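Local coordinates for protein cytochrome c (Hydrogenophilus thermoluteolus, PDB 2D0S) that binds one heme c covalently and probably carries electrons between redox partners, as other small bacterial c-type cytochromes do, at residues Val37-Val41 with Val72-Leu76. Sequence-based numbering, arbitrary orientation.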
# COMPACT_ATOMS: atom_id res chain seq x y z
N VAL A 37 -6.26 6.36 -6.47
CA VAL A 37 -4.81 6.19 -6.58
C VAL A 37 -4.01 7.36 -6.02
O VAL A 37 -3.03 7.13 -5.31
CB VAL A 37 -4.36 5.88 -8.02
CG1 VAL A 37 -2.78 6.05 -8.17
CG2 VAL A 37 -4.77 4.46 -8.42
N PRO A 38 -4.38 8.63 -6.37
CA PRO A 38 -3.52 9.76 -5.90
C PRO A 38 -3.47 9.82 -4.42
O PRO A 38 -2.44 10.19 -3.86
CB PRO A 38 -4.26 11.03 -6.43
CG PRO A 38 -5.12 10.54 -7.59
CD PRO A 38 -5.47 9.07 -7.27
N LYS A 39 -4.62 9.56 -3.77
CA LYS A 39 -4.77 9.58 -2.28
C LYS A 39 -3.91 8.51 -1.59
O LYS A 39 -3.17 8.80 -0.65
CB LYS A 39 -6.26 9.38 -1.91
CG LYS A 39 -6.54 9.17 -0.44
CD LYS A 39 -7.59 8.02 -0.21
CE LYS A 39 -9.02 8.43 -0.58
NZ LYS A 39 -9.51 9.53 0.32
N LEU A 40 -3.93 7.30 -2.13
CA LEU A 40 -3.15 6.20 -1.56
C LEU A 40 -1.65 6.43 -1.69
O LEU A 40 -0.88 6.06 -0.80
CB LEU A 40 -3.54 4.86 -2.21
CG LEU A 40 -4.96 4.47 -1.90
CD1 LEU A 40 -5.35 3.21 -2.66
CD2 LEU A 40 -5.06 4.26 -0.42
N VAL A 41 -1.24 6.92 -2.86
CA VAL A 41 0.13 7.24 -3.09
C VAL A 41 0.68 8.23 -2.04
O VAL A 41 1.76 8.02 -1.53
CB VAL A 41 0.36 7.78 -4.56
CG1 VAL A 41 1.76 8.45 -4.69
CG2 VAL A 41 0.21 6.64 -5.57
N VAL A 72 0.76 0.64 -6.13
CA VAL A 72 -0.60 0.92 -5.75
C VAL A 72 -1.61 0.52 -6.83
O VAL A 72 -2.64 -0.13 -6.54
CB VAL A 72 -0.80 2.37 -5.28
CG1 VAL A 72 -2.27 2.72 -5.31
CG2 VAL A 72 -0.21 2.56 -3.81
N ARG A 73 -1.30 0.79 -8.09
CA ARG A 73 -2.25 0.39 -9.15
C ARG A 73 -2.35 -1.12 -9.24
O ARG A 73 -3.41 -1.66 -9.50
CB ARG A 73 -1.88 1.03 -10.50
CG ARG A 73 -2.06 2.53 -10.51
CD ARG A 73 -1.89 3.16 -11.95
NE ARG A 73 -1.98 4.62 -11.91
CZ ARG A 73 -3.12 5.30 -11.95
NH1 ARG A 73 -4.26 4.67 -12.11
NH2 ARG A 73 -3.12 6.64 -11.90
N TRP A 74 -1.25 -1.81 -8.93
CA TRP A 74 -1.26 -3.26 -8.93
C TRP A 74 -2.09 -3.83 -7.74
O TRP A 74 -2.93 -4.69 -7.94
CB TRP A 74 0.17 -3.82 -8.93
CG TRP A 74 0.22 -5.25 -8.56
CD1 TRP A 74 -0.20 -6.30 -9.31
CD2 TRP A 74 0.58 -5.79 -7.27
NE1 TRP A 74 -0.06 -7.47 -8.61
CE2 TRP A 74 0.41 -7.18 -7.34
CE3 TRP A 74 1.01 -5.23 -6.07
CZ2 TRP A 74 0.63 -8.01 -6.26
CZ3 TRP A 74 1.26 -6.03 -5.02
CH2 TRP A 74 1.11 -7.42 -5.11
N VAL A 75 -1.83 -3.37 -6.52
CA VAL A 75 -2.67 -3.70 -5.37
C VAL A 75 -4.15 -3.65 -5.73
O VAL A 75 -4.93 -4.56 -5.37
CB VAL A 75 -2.40 -2.76 -4.19
CG1 VAL A 75 -3.51 -2.90 -3.10
CG2 VAL A 75 -1.04 -3.09 -3.59
N LEU A 76 -4.56 -2.63 -6.48
CA LEU A 76 -5.99 -2.43 -6.67
C LEU A 76 -6.63 -3.43 -7.64
O LEU A 76 -7.86 -3.53 -7.73
CB LEU A 76 -6.32 -1.01 -7.08
CG LEU A 76 -6.07 0.15 -6.13
CD1 LEU A 76 -6.34 1.45 -6.85
CD2 LEU A 76 -6.87 0.06 -4.85
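In the all-helical cytochrome c fold, the first turn of helix 37-46 packs against the C-terminal end of helix 65-75 and Leu-76, with Val-37 meeting Val-72, Arg-73 and Leu-76 beside the heme pocket. The backbones come closest at Val-37 and Val-72, whose CA atoms lie 6.8 Å apart, and only side chains join the two segments, burying 304 Å² in all.

Both methyls of Val-37 lie against the Arg-73 guanidinium. CG1, which lies anti to the backbone N (chi1 166°), sits 3.7 Å above the plane of that group, displaced toward its rim, and the two side chains run roughly perpendicular. CG2 lies 3.7 Å from Arg-73 NH1 and also reaches Leu-76 CD1, likewise at 3.7 Å. Arg-73 does not head straight for the partner helix; its chain, extended from CG to NE, carries the flat group over to Val-37. The charge is met within its own helix by a salt bridge from NE to Glu-69 OE1, while Val-37 lays its methyls over one face of the group.

Deeper in, Leu-40 continues the apolar seam toward the heme, which its side chain also touches. Its CB rests 4.0 Å from Val-72 CG1, the methyl that a chi1 of 162° directs at the neighbouring helix. Leu-40 and Leu-76 both also pack on Tyr-32, a heme-binding residue, so the contact extends directly into the wall of the pocket. Val-41 closes the Val-72 side more loosely, its CG2 4.4 Å from Val-72 CB. Between the two leucines, the branch ends meet at an angle, Leu-40 CD1 lying 4.1 Å from Leu-76 CD2.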